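Local coordinates for AlgX/AlgJ SGNH hydrolase-like domain-containing protein (Eubacterium siraeum, PDB 4NZK) that is of unknown function but carries a DHHW-family, AlgX/AlgJ-type SGNH hydrolase-like domain and is probably an exported lipoprotein, at residues N279-C284 with I326-F331; I270-T275 with E304-D309; S99-N104 with N139-D144; A181-K186 with D300-I305. All blocks are in the same frame, centred on the assembly; numbering follows the deposited sequence. Where two conformers were deposited one is given.

All four contacts reach one mixed beta-sheet. Interactions 1 and 2 are two of its buried inner pairings, parallel and antiparallel respectively. Strands 282-287 and 304-309, one from each, lie next to each other. Interaction 3 is a partly buried parallel pairing at one edge of the sheet, formed by the short outermost strand 141-142. Interaction 4, also partly buried, lies where a helix end meets the loop leading into strand 304-309. The chemistry differs with place. Interaction 1 adds a salt bridge to its backbone ladder, interaction 2 a water-linked polar row, and interaction 3 an amide pair. Interaction 4 has no ladder; it combines one serine hydroxyl bond, a bridging water and valine-on-phenylalanine packing.

Interaction 1. Residues N279-C284 with I326-F331; sequences NGRKLC and ITDVLF
Gly280 opens the contact from the turn before strand 282-287, with its O 3.8 Å from Thr327 CG2. Asn279 OD1 accepts from Arg281 N in an Asx turn around this glycine. Arg281 follows with a salt bridge to Asp328. Its chain bends twice (chi2 -72°, chi3 -67°), and the guanidinium meets the carboxylate side-on. NE donates to Asp328 OD1 at 2.9 Å, almost straight at 170°. NH2 reaches Asp328 OD2, also at 2.9 Å, from above the carboxylate plane. Thr327 OG1 donates to the same OD1 on its anti side, while NE takes the syn side, from the other face of the plane. NH2 is also bonded to Ala181 O, which ties the bridge to the end of helix 167-180.

Lys282 N donates to Thr327 OG1 at 2.9 Å. That hydroxyl therefore relays from backbone to carboxylate. Lys282 O receives both Thr327 N and Asp328 N. Leu283 pairs with Asp328, and its CD1 lies 3.9 Å from Asp328 CB and near Leu330 CB. Cys284 N donates to Asp328 O, and Cys284 O accepts from Leu330 N at 2.9 Å. Cys284 and Val329 share the other face of the sheet.

Strand 282-287 lies between strands 328-334 and 304-309, and strand 101-107 follows beyond 328-334. Helix 317-323 joins strands 304-309 and 328-334 in a beta-alpha-beta crossover, consistent with an SGNH-type fold. Its Ile321 packs on Cys284 and Val329. Phe302 and Phe103 touch Leu283 and Leu330 on the opposite face.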
loop_
_atom_site.group_PDB
_atom_site.type_symbol
_atom_site.label_atom_id
_atom_site.label_comp_id
_atom_site.label_asym_id
_atom_site.label_seq_id
_atom_site.Cartn_x
_atom_site.Cartn_y
_atom_site.Cartn_z
ATOM N N ASN A 279 2.695 3.895 23.497
ATOM C CA ASN A 279 4.056 4.342 23.377
ATOM C C ASN A 279 4.244 5.797 22.900
ATOM O O ASN A 279 5.378 6.228 22.653
ATOM C CB ASN A 279 4.826 3.384 22.497
ATOM C CG ASN A 279 4.400 3.417 21.051
ATOM O OD1 ASN A 279 3.541 4.173 20.653
ATOM N ND2 ASN A 279 5.016 2.537 20.254
ATOM N N GLY A 280 3.141 6.534 22.800
ATOM C CA GLY A 280 3.154 7.905 22.368
ATOM C C GLY A 280 3.425 8.145 20.903
ATOM O O GLY A 280 3.422 9.296 20.470
ATOM N N ARG A 281 3.627 7.077 20.124
ATOM C CA ARG A 281 3.879 7.226 18.680
ATOM C C ARG A 281 2.552 7.224 17.951
ATOM O O ARG A 281 1.760 6.286 18.075
ATOM C CB ARG A 281 4.786 6.105 18.173
ATOM C CG ARG A 281 6.139 6.025 18.845
ATOM C CD ARG A 281 7.086 7.166 18.447
ATOM N NE ARG A 281 7.480 7.088 17.046
ATOM C CZ ARG A 281 8.439 6.297 16.568
ATOM N NH1 ARG A 281 9.144 5.483 17.366
ATOM N NH2 ARG A 281 8.698 6.305 15.265
ATOM N N LYS A 282 2.317 8.284 17.178
ATOM C CA LYS A 282 1.053 8.492 16.484
ATOM C C LYS A 282 1.353 8.679 15.011
ATOM O O LYS A 282 1.974 9.657 14.624
ATOM C CB LYS A 282 0.290 9.687 17.083
ATOM C CG LYS A 282 -0.045 9.487 18.564
ATOM C CD LYS A 282 -0.785 10.663 19.169
ATOM C CE LYS A 282 -1.067 10.420 20.638
ATOM N NZ LYS A 282 -1.893 11.520 21.196
ATOM N N LEU A 283 0.895 7.728 14.211
ATOM C CA LEU A 283 1.243 7.636 12.805
ATOM C C LEU A 283 0.084 8.094 11.952
ATOM O O LEU A 283 -1.075 7.731 12.199
ATOM C CB LEU A 283 1.537 6.161 12.463
ATOM C CG LEU A 283 1.825 5.807 11.012
ATOM C CD1 LEU A 283 3.105 6.476 10.562
ATOM C CD2 LEU A 283 1.887 4.293 10.873
ATOM N N CYS A 284 0.389 8.876 10.936
ATOM C CA CYS A 284 -0.584 9.142 9.885
ATOM C C CYS A 284 -0.021 8.556 8.594
ATOM O O CYS A 284 1.147 8.782 8.257
ATOM C CB CYS A 284 -0.775 10.644 9.723
ATOM S SG CYS A 284 -2.101 11.084 8.603
ATOM N N ILE A 326 0.178 14.133 15.668
ATOM C CA ILE A 326 0.917 13.173 14.864
ATOM C C ILE A 326 2.418 13.357 15.009
ATOM O O ILE A 326 2.910 14.479 14.912
ATOM C CB ILE A 326 0.566 13.310 13.374
ATOM C CG1 ILE A 326 -0.921 12.964 13.141
ATOM C CG2 ILE A 326 1.511 12.472 12.522
ATOM C CD1 ILE A 326 -1.358 11.604 13.636
ATOM N N THR A 327 3.146 12.250 15.222
ATOM C CA THR A 327 4.604 12.233 15.409
ATOM C C THR A 327 5.361 11.699 14.181
ATOM O O THR A 327 6.556 12.016 13.982
ATOM C CB THR A 327 5.004 11.351 16.657
ATOM O OG1 THR A 327 4.536 10.000 16.505
ATOM C CG2 THR A 327 4.377 11.899 17.921
ATOM N N ASP A 328 4.679 10.854 13.396
ATOM C CA ASP A 328 5.265 10.154 12.268
ATOM C C ASP A 328 4.248 10.164 11.120
ATOM O O ASP A 328 3.063 9.903 11.334
ATOM C CB ASP A 328 5.532 8.678 12.621
ATOM C CG ASP A 328 6.559 8.503 13.736
ATOM O OD1 ASP A 328 6.185 8.540 14.945
ATOM O OD2 ASP A 328 7.752 8.354 13.386
ATOM N N VAL A 329 4.737 10.425 9.911
ATOM C CA VAL A 329 3.887 10.381 8.710
ATOM C C VAL A 329 4.551 9.443 7.718
ATOM O O VAL A 329 5.741 9.596 7.440
ATOM C CB VAL A 329 3.721 11.790 8.077
ATOM C CG1 VAL A 329 2.870 11.694 6.815
ATOM C CG2 VAL A 329 3.071 12.730 9.081
ATOM N N LEU A 330 3.773 8.517 7.158
ATOM C CA LEU A 330 4.250 7.640 6.122
ATOM C C LEU A 330 3.455 7.879 4.841
ATOM O O LEU A 330 2.251 7.751 4.827
ATOM C CB LEU A 330 4.085 6.186 6.568
ATOM C CG LEU A 330 4.406 5.143 5.515
ATOM C CD1 LEU A 330 5.866 5.192 5.089
ATOM C CD2 LEU A 330 4.056 3.763 6.043
ATOM N N PHE A 331 4.182 8.186 3.769
ATOM C CA PHE A 331 3.645 8.198 2.419
ATOM C C PHE A 331 4.053 6.863 1.789
ATOM O O PHE A 331 5.266 6.525 1.728
ATOM C CB PHE A 331 4.263 9.312 1.593
ATOM C CG PHE A 331 3.735 10.664 1.937
ATOM C CD1 PHE A 331 4.298 11.399 2.955
ATOM C CD2 PHE A 331 2.635 11.169 1.286
ATOM C CE1 PHE A 331 3.813 12.664 3.272
ATOM C CE2 PHE A 331 2.123 12.419 1.609
ATOM C CZ PHE A 331 2.716 13.155 2.610
#

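Interaction 2. Residues I270-T275 with E304-D309; sequences IVKIET and EIYVCD
Lys272 runs alongside the Tyr306 ring in the same direction. Its CG sits over one ring face, 4.2 Å from the centroid, a CH-pi contact. The lysine chain is extended, with CG anti to the backbone N (chi1 176°), and its CE comes within 3.2 Å of Tyr306 OH. That hydroxyl donates to Glu304 OE1 at 2.8 Å, from above the carboxylate plane. Water 1 joins the other oxygen to the lysine: it accepts from Lys272 NZ at 2.8 Å and donates to Glu304 OE2 at 2.6 Å. NZ and OE1 are 4.3 Å apart, too far for a salt bridge. The lysine charge may also ease the closeness of Glu304 and Glu274, whose OE2 atoms are 4.5 Å apart.

The backbones are antiparallel. Val271 with Val307 and Ile273 with Ile305 are the hydrogen-bonded pairs, with two bonds each. These four residues point to the other face, where Ile273 CD1 meets Val307 CG2 at 4.1 Å. Ile285 of strand 282-287 and Phe298 pack on Ile305, and Val295 on Ile273.

Strand 304-309 lies where the sheet changes direction: it runs antiparallel to 270-275 and parallel to 282-287. Strand 229-234 flanks 270-275 on its other side.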
loop_
_atom_site.group_PDB
_atom_site.type_symbol
_atom_site.label_atom_id
_atom_site.label_comp_id
_atom_site.label_asym_id
_atom_site.label_seq_id
_atom_site.Cartn_x
_atom_site.Cartn_y
_atom_site.Cartn_z
ATOM N N ILE A 270 -11.618 8.160 6.208
ATOM C CA ILE A 270 -10.460 8.263 7.079
ATOM C C ILE A 270 -10.736 7.349 8.250
ATOM O O ILE A 270 -11.851 7.326 8.786
ATOM C CB ILE A 270 -10.227 9.678 7.606
ATOM C CG1 ILE A 270 -9.896 10.613 6.446
ATOM C CG2 ILE A 270 -9.129 9.704 8.677
ATOM C CD1 ILE A 270 -9.842 12.075 6.814
ATOM N N VAL A 271 -9.727 6.574 8.631
ATOM C CA VAL A 271 -9.883 5.638 9.744
ATOM C C VAL A 271 -8.888 5.993 10.844
ATOM O O VAL A 271 -7.718 6.185 10.564
ATOM C CB VAL A 271 -9.661 4.170 9.295
ATOM C CG1 VAL A 271 -9.869 3.225 10.461
ATOM C CG2 VAL A 271 -10.571 3.823 8.122
ATOM N N LYS A 272 -9.384 6.114 12.069
ATOM C CA LYS A 272 -8.542 6.337 13.226
ATOM C C LYS A 272 -8.492 5.035 14.013
ATOM O O LYS A 272 -9.521 4.435 14.299
ATOM C CB LYS A 272 -9.079 7.455 14.114
ATOM C CG LYS A 272 -8.267 7.650 15.393
ATOM C CD LYS A 272 -8.826 8.799 16.219
ATOM C CE LYS A 272 -8.036 8.954 17.512
ATOM N NZ LYS A 272 -8.423 10.182 18.270
ATOM N N ILE A 273 -7.278 4.635 14.377
ATOM C CA ILE A 273 -7.065 3.385 15.130
ATOM C C ILE A 273 -6.335 3.743 16.416
ATOM O O ILE A 273 -5.312 4.439 16.381
ATOM C CB ILE A 273 -6.233 2.364 14.327
ATOM C CG1 ILE A 273 -6.890 2.049 13.001
ATOM C CG2 ILE A 273 -6.031 1.065 15.092
ATOM C CD1 ILE A 273 -5.979 1.430 12.001
ATOM N N GLU A 274 -6.885 3.291 17.543
ATOM C CA GLU A 274 -6.286 3.486 18.869
ATOM C C GLU A 274 -5.938 2.085 19.344
ATOM O O GLU A 274 -6.785 1.205 19.349
ATOM C CB GLU A 274 -7.258 4.162 19.839
ATOM C CG GLU A 274 -7.594 5.588 19.436
ATOM C CD GLU A 274 -8.793 6.147 20.173
ATOM O OE1 GLU A 274 -9.951 5.884 19.749
ATOM O OE2 GLU A 274 -8.576 6.875 21.153
ATOM N N THR A 275 -4.700 1.889 19.768
ATOM C CA THR A 275 -4.240 0.561 20.178
ATOM C C THR A 275 -3.869 0.510 21.647
ATOM O O THR A 275 -3.794 1.542 22.316
ATOM C CB THR A 275 -2.987 0.105 19.386
ATOM O OG1 THR A 275 -1.820 0.661 19.969
ATOM C CG2 THR A 275 -3.072 0.480 17.895
ATOM N N GLU A 304 -1.495 5.322 18.066
ATOM C CA GLU A 304 -2.593 5.734 17.186
ATOM C C GLU A 304 -2.125 5.668 15.760
ATOM O O GLU A 304 -0.948 5.922 15.471
ATOM C CB GLU A 304 -3.100 7.173 17.467
ATOM C CG GLU A 304 -3.644 7.401 18.863
ATOM C CD GLU A 304 -4.197 8.795 19.110
ATOM O OE1 GLU A 304 -4.163 9.709 18.234
ATOM O OE2 GLU A 304 -4.674 8.982 20.236
ATOM N N ILE A 305 -3.059 5.301 14.887
ATOM C CA ILE A 305 -2.831 5.269 13.462
ATOM C C ILE A 305 -3.982 5.940 12.762
ATOM O O ILE A 305 -5.129 5.571 12.970
ATOM C CB ILE A 305 -2.653 3.837 12.922
ATOM C CG1 ILE A 305 -1.502 3.110 13.639
ATOM C CG2 ILE A 305 -2.349 3.853 11.432
ATOM C CD1 ILE A 305 -1.706 1.632 13.727
ATOM N N TYR A 306 -3.664 6.900 11.911
ATOM C CA TYR A 306 -4.668 7.544 11.056
ATOM C C TYR A 306 -4.390 7.121 9.622
ATOM O O TYR A 306 -3.292 7.263 9.137
ATOM C CB TYR A 306 -4.601 9.072 11.170
ATOM C CG TYR A 306 -4.937 9.582 12.553
ATOM C CD1 TYR A 306 -4.027 9.460 13.587
ATOM C CD2 TYR A 306 -6.142 10.215 12.809
ATOM C CE1 TYR A 306 -4.323 9.915 14.861
ATOM C CE2 TYR A 306 -6.439 10.692 14.085
ATOM C CZ TYR A 306 -5.518 10.546 15.092
ATOM O OH TYR A 306 -5.819 10.990 16.355
ATOM N N VAL A 307 -5.415 6.611 8.962
ATOM C CA VAL A 307 -5.280 6.049 7.631
ATOM C C VAL A 307 -6.053 6.939 6.665
ATOM O O VAL A 307 -7.286 7.053 6.753
ATOM C CB VAL A 307 -5.800 4.612 7.516
ATOM C CG1 VAL A 307 -5.392 4.026 6.166
ATOM C CG2 VAL A 307 -5.283 3.749 8.641
ATOM N N CYS A 308 -5.311 7.558 5.757
ATOM C CA CYS A 308 -5.841 8.503 4.794
ATOM C C CYS A 308 -5.392 8.164 3.386
ATOM O O CYS A 308 -4.275 7.734 3.173
ATOM C CB CYS A 308 -5.290 9.880 5.117
ATOM S SG CYS A 308 -5.556 10.458 6.824
ATOM N N ASP A 309 -6.272 8.389 2.423
ATOM C CA ASP A 309 -5.982 8.130 1.029
ATOM C C ASP A 309 -5.728 9.459 0.316
ATOM O O ASP A 309 -6.535 10.380 0.404
ATOM C CB ASP A 309 -7.151 7.422 0.346
ATOM C CG ASP A 309 -6.724 6.763 -0.954
ATOM O OD1 ASP A 309 -6.464 7.518 -1.941
ATOM O OD2 ASP A 309 -6.660 5.499 -0.978
HETATM O O HOH W 1 -6.688 10.594 20.449
HETATM O O HOH W 2 -8.824 12.383 16.599
#

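Interaction 3. Residues S99-N104 with N139-D144; sequences SVNVFN and NVINVD
Phe103 and Ile141 lead the apolar part of this contact, lying alongside each other. Ile141 CD1 lies over one face of the Phe103 ring, 3.7 Å above the plane and displaced from the centre. Ile141 CG2 touches Phe103 CD2, also at 3.7 Å. Val143 CG2 approaches the same ring obliquely. On the other face of the sheet, Val140 CG1 packs against Asn104 CB at 3.9 Å.

The backbone bonds make a short parallel ladder. Val102 O accepts from Ile141 N at 2.8 Å, Ile141 O from Asn104 N, and Asn104 O from Val143 N. Water 3 extends it, accepting from Val102 N and donating to Asn139 O.

The polar side-chain bond joins two asparagines. Asn104 ND2 donates to Asn142 OD1 at 3.0 Å, with a bent N-H...O angle of 143°. In both, CG is anti to the backbone N, which sends the two CG atoms the same way; the amide planes are 34° apart. Tyr85 OH bonds Asn104 OD1, so both ends of this buried amide are held.

The short strand 141-142 lies at the edge of the sheet, beside 101-107, which 328-334 flanks on its other side. Helices 83-96 and 126-136 pack on the asparagine face. Phe177 of helix 167-180 meets the Phe103 ring edge-to-face.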
loop_
_atom_site.group_PDB
_atom_site.type_symbol
_atom_site.label_atom_id
_atom_site.label_comp_id
_atom_site.label_asym_id
_atom_site.label_seq_id
_atom_site.Cartn_x
_atom_site.Cartn_y
_atom_site.Cartn_z
ATOM N N SER A 99 9.935 18.549 13.881
ATOM C CA SER A 99 9.480 17.681 14.961
ATOM C C SER A 99 8.591 16.508 14.550
ATOM O O SER A 99 8.277 15.657 15.389
ATOM C CB SER A 99 8.764 18.498 16.044
ATOM O OG SER A 99 7.474 18.857 15.606
ATOM N N VAL A 100 8.199 16.458 13.276
ATOM C CA VAL A 100 7.396 15.375 12.750
ATOM C C VAL A 100 8.272 14.657 11.752
ATOM O O VAL A 100 8.734 15.256 10.797
ATOM C CB VAL A 100 6.114 15.920 12.078
ATOM C CG1 VAL A 100 5.321 14.790 11.477
ATOM C CG2 VAL A 100 5.268 16.689 13.113
ATOM N N ASN A 101 8.474 13.355 11.954
ATOM C CA ASN A 101 9.268 12.565 10.991
ATOM C C ASN A 101 8.375 12.123 9.870
ATOM O O ASN A 101 7.283 11.628 10.121
ATOM C CB ASN A 101 9.977 11.362 11.637
ATOM C CG ASN A 101 11.279 11.775 12.255
ATOM O OD1 ASN A 101 11.882 12.782 11.839
ATOM N ND2 ASN A 101 11.750 11.012 13.211
ATOM N N VAL A 102 8.846 12.360 8.640
ATOM C CA VAL A 102 8.089 12.009 7.431
ATOM C C VAL A 102 8.913 10.969 6.681
ATOM O O VAL A 102 10.128 11.149 6.481
ATOM C CB VAL A 102 7.864 13.231 6.553
ATOM C CG1 VAL A 102 7.069 12.881 5.297
ATOM C CG2 VAL A 102 7.145 14.342 7.373
ATOM N N PHE A 103 8.244 9.864 6.342
ATOM C CA PHE A 103 8.866 8.709 5.719
ATOM C C PHE A 103 8.213 8.490 4.354
ATOM O O PHE A 103 7.022 8.789 4.154
ATOM C CB PHE A 103 8.619 7.446 6.538
ATOM C CG PHE A 103 9.184 7.451 7.942
ATOM C CD1 PHE A 103 8.558 8.131 8.989
ATOM C CD2 PHE A 103 10.326 6.732 8.220
ATOM C CE1 PHE A 103 9.063 8.054 10.283
ATOM C CE2 PHE A 103 10.850 6.670 9.502
ATOM C CZ PHE A 103 10.225 7.347 10.528
ATOM N N ASN A 104 8.998 7.964 3.428
ATOM C CA ASN A 104 8.533 7.640 2.091
ATOM C C ASN A 104 8.839 6.163 1.804
ATOM O O ASN A 104 9.964 5.716 1.985
ATOM C CB ASN A 104 9.340 8.463 1.096
ATOM C CG ASN A 104 9.050 8.088 -0.334
ATOM O OD1 ASN A 104 7.919 8.169 -0.767
ATOM N ND2 ASN A 104 10.078 7.640 -1.062
ATOM N N ASN A 139 14.860 16.010 3.699
ATOM C CA ASN A 139 14.440 15.775 5.073
ATOM C C ASN A 139 13.225 14.841 5.210
ATOM O O ASN A 139 12.431 14.936 6.133
ATOM C CB ASN A 139 14.188 17.079 5.803
ATOM C CG ASN A 139 15.403 17.931 5.886
ATOM O OD1 ASN A 139 16.510 17.410 6.055
ATOM N ND2 ASN A 139 15.226 19.266 5.747
ATOM N N VAL A 140 13.127 13.925 4.265
ATOM C CA VAL A 140 12.143 12.850 4.286
ATOM C C VAL A 140 12.940 11.553 4.320
ATOM O O VAL A 140 13.857 11.370 3.512
ATOM C CB VAL A 140 11.190 12.895 3.070
ATOM C CG1 VAL A 140 10.251 11.711 3.027
ATOM C CG2 VAL A 140 10.388 14.175 3.115
ATOM N N ILE A 141 12.572 10.656 5.222
ATOM C CA ILE A 141 13.311 9.399 5.410
ATOM C C ILE A 141 12.851 8.354 4.412
ATOM O O ILE A 141 11.697 7.983 4.397
ATOM C CB ILE A 141 13.064 8.870 6.835
ATOM C CG1 ILE A 141 13.536 9.912 7.858
ATOM C CG2 ILE A 141 13.730 7.527 7.037
ATOM C CD1 ILE A 141 13.002 9.659 9.241
ATOM N N ASN A 142 13.757 7.868 3.589
ATOM C CA ASN A 142 13.395 6.885 2.585
ATOM C C ASN A 142 13.486 5.498 3.180
ATOM O O ASN A 142 14.451 5.166 3.822
ATOM C CB ASN A 142 14.283 6.951 1.344
ATOM C CG ASN A 142 13.742 6.053 0.246
ATOM O OD1 ASN A 142 12.617 6.262 -0.218
ATOM N ND2 ASN A 142 14.489 5.035 -0.126
ATOM N N VAL A 143 12.466 4.691 2.930
ATOM C CA VAL A 143 12.439 3.314 3.387
ATOM C C VAL A 143 12.582 2.412 2.138
ATOM O O VAL A 143 11.858 2.584 1.173
ATOM C CB VAL A 143 11.110 2.985 4.095
ATOM C CG1 VAL A 143 11.074 1.544 4.576
ATOM C CG2 VAL A 143 10.822 3.943 5.210
ATOM N N ASP A 144 13.530 1.482 2.176
ATOM C CA ASP A 144 13.805 0.616 1.040
ATOM C C ASP A 144 12.909 -0.620 1.027
ATOM O O ASP A 144 13.336 -1.754 1.300
ATOM C CB ASP A 144 15.271 0.229 0.986
ATOM C CG ASP A 144 15.708 -0.262 -0.389
ATOM O OD1 ASP A 144 14.842 -0.561 -1.268
ATOM O OD2 ASP A 144 16.958 -0.361 -0.559
HETATM O O HOH W 3 11.404 13.811 8.474
#

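Interaction 4. Residues A181-K186 with D300-I305; sequences AQVPVK and DSFEEI
A Schellman motif ends helix 167-180 at Gln182, and the chain that leaves it, Val183 to Lys186, runs past the loop before strand 304-309. Val183 meets both Ser301 and Phe302. Its CB lies 3.6 Å from Ser301 O and 3.9 Å from Ser301 CB. With CG1 anti to the carbonyl carbon (chi1 -77°), CG2 falls between the backbone N and that carbon. CG2 meets Phe302 CZ at 3.7 Å. The two side chains cross at about a right angle. Ala181 CB nears the same ring atom at a looser 4.5 Å. Phe177 of the helix and Leu283 of strand 282-287 also touch Phe302, which places the ring between the helix and the sheet.

One direct hydrogen bond crosses the contact. With OG anti to its own carbonyl carbon (chi1 -69°), Ser301 OG donates to Val183 O at 2.7 Å, from above the carbonyl plane. Ser301 O is held in turn by Asn279 ND2, so this serine links the helix-end loop to the turn before strand 282-287.

Further along, Lys186 crosses Asp300 at about a right angle. Its aliphatic chain does the touching, with CD 3.7 Å from Asp300 OD2. The amine bends away at chi4, and no salt bridge forms. Thr227 OG1 bonds the other carboxylate oxygen, OD1, and Asn277 ND2 bonds Asp300 O. The aspartate is thus tied to neighbouring loops as well. A bridging molecule completes the join: water 4 accepts from Lys186 N at 2.8 Å and donates to Asp300 OD2 at 2.6 Å.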
loop_
_atom_site.group_PDB
_atom_site.type_symbol
_atom_site.label_atom_id
_atom_site.label_comp_id
_atom_site.label_asym_id
_atom_site.label_seq_id
_atom_site.Cartn_x
_atom_site.Cartn_y
_atom_site.Cartn_z
ATOM N N ALA A 181 11.633 3.189 11.793
ATOM C CA ALA A 181 10.909 4.010 12.774
ATOM C C ALA A 181 11.213 3.619 14.237
ATOM O O ALA A 181 10.719 4.257 15.161
ATOM C CB ALA A 181 9.422 3.942 12.503
ATOM N N GLN A 182 12.030 2.591 14.429
ATOM C CA GLN A 182 12.423 2.102 15.753
ATOM C C GLN A 182 11.286 1.497 16.612
ATOM O O GLN A 182 11.359 1.471 17.860
ATOM C CB GLN A 182 13.209 3.172 16.537
ATOM C CG GLN A 182 14.401 3.709 15.816
ATOM C CD GLN A 182 15.409 2.657 15.430
ATOM O OE1 GLN A 182 15.750 1.780 16.195
ATOM N NE2 GLN A 182 15.897 2.760 14.220
ATOM N N VAL A 183 10.283 0.950 15.948
ATOM C CA VAL A 183 9.189 0.223 16.594
ATOM C C VAL A 183 8.934 -1.064 15.795
ATOM O O VAL A 183 7.893 -1.239 15.146
ATOM C CB VAL A 183 7.905 1.069 16.719
ATOM C CG1 VAL A 183 8.033 2.055 17.860
ATOM C CG2 VAL A 183 7.567 1.792 15.422
ATOM N N PRO A 184 9.887 -1.984 15.855
ATOM C CA PRO A 184 9.815 -3.166 14.967
ATOM C C PRO A 184 8.578 -4.027 15.134
ATOM O O PRO A 184 8.036 -4.120 16.239
ATOM C CB PRO A 184 11.068 -3.963 15.314
ATOM C CG PRO A 184 11.663 -3.311 16.477
ATOM C CD PRO A 184 11.147 -1.932 16.598
ATOM N N VAL A 185 8.149 -4.638 14.022
ATOM C CA VAL A 185 7.014 -5.537 14.009
ATOM C C VAL A 185 7.310 -6.814 14.803
ATOM O O VAL A 185 8.475 -7.181 15.069
ATOM C CB VAL A 185 6.587 -5.927 12.576
ATOM C CG1 VAL A 185 6.244 -4.678 11.761
ATOM C CG2 VAL A 185 7.665 -6.742 11.874
ATOM N N LYS A 186 6.223 -7.439 15.227
ATOM C CA LYS A 186 6.297 -8.778 15.769
ATOM C C LYS A 186 6.354 -9.790 14.640
ATOM O O LYS A 186 6.066 -9.487 13.475
ATOM C CB LYS A 186 5.088 -9.054 16.648
ATOM C CG LYS A 186 4.972 -8.154 17.864
ATOM C CD LYS A 186 3.827 -8.609 18.764
ATOM C CE LYS A 186 3.593 -7.726 19.961
ATOM N NZ LYS A 186 4.786 -7.677 20.841
ATOM N N ASP A 300 0.545 -3.240 16.261
ATOM C CA ASP A 300 1.363 -3.636 17.385
ATOM C C ASP A 300 2.386 -2.536 17.750
ATOM O O ASP A 300 2.958 -2.584 18.831
ATOM C CB ASP A 300 2.158 -4.929 17.104
ATOM C CG ASP A 300 1.280 -6.208 16.900
ATOM O OD1 ASP A 300 0.189 -6.361 17.511
ATOM O OD2 ASP A 300 1.731 -7.080 16.105
ATOM N N SER A 301 2.688 -1.615 16.827
ATOM C CA SER A 301 3.849 -0.713 16.947
ATOM C C SER A 301 3.560 0.753 17.281
ATOM O O SER A 301 4.495 1.479 17.621
ATOM C CB SER A 301 4.665 -0.758 15.655
ATOM O OG SER A 301 5.320 -2.011 15.476
ATOM N N PHE A 302 2.301 1.173 17.148
ATOM C CA PHE A 302 1.903 2.558 17.321
ATOM C C PHE A 302 0.716 2.663 18.248
ATOM O O PHE A 302 -0.152 1.800 18.236
ATOM C CB PHE A 302 1.562 3.180 15.946
ATOM C CG PHE A 302 2.764 3.345 15.056
ATOM C CD1 PHE A 302 3.515 4.502 15.134
ATOM C CD2 PHE A 302 3.179 2.347 14.199
ATOM C CE1 PHE A 302 4.669 4.667 14.380
ATOM C CE2 PHE A 302 4.326 2.495 13.431
ATOM C CZ PHE A 302 5.076 3.672 13.511
ATOM N N GLU A 303 0.649 3.770 18.993
ATOM C CA GLU A 303 -0.459 4.068 19.882
ATOM C C GLU A 303 -1.705 4.498 19.100
ATOM O O GLU A 303 -2.832 4.119 19.446
ATOM C CB GLU A 303 -0.046 5.167 20.881
ATOM C CG GLU A 303 -1.147 5.485 21.884
ATOM C CD GLU A 303 -0.768 6.438 23.019
ATOM O OE1 GLU A 303 0.417 6.487 23.449
ATOM O OE2 GLU A 303 -1.701 7.126 23.524
ATOM N N GLU A 304 -1.495 5.322 18.066
ATOM C CA GLU A 304 -2.593 5.734 17.186
ATOM C C GLU A 304 -2.125 5.668 15.760
ATOM O O GLU A 304 -0.948 5.922 15.471
ATOM C CB GLU A 304 -3.100 7.173 17.467
ATOM C CG GLU A 304 -3.644 7.401 18.863
ATOM C CD GLU A 304 -4.197 8.795 19.110
ATOM O OE1 GLU A 304 -4.163 9.709 18.234
ATOM O OE2 GLU A 304 -4.674 8.982 20.236
ATOM N N ILE A 305 -3.059 5.301 14.887
ATOM C CA ILE A 305 -2.831 5.269 13.462
ATOM C C ILE A 305 -3.982 5.940 12.762
ATOM O O ILE A 305 -5.129 5.571 12.970
ATOM C CB ILE A 305 -2.653 3.837 12.922
ATOM C CG1 ILE A 305 -1.502 3.110 13.639
ATOM C CG2 ILE A 305 -2.349 3.853 11.432
ATOM C CD1 ILE A 305 -1.706 1.632 13.727
HETATM O O HOH W 4 3.683 -6.493 14.457
#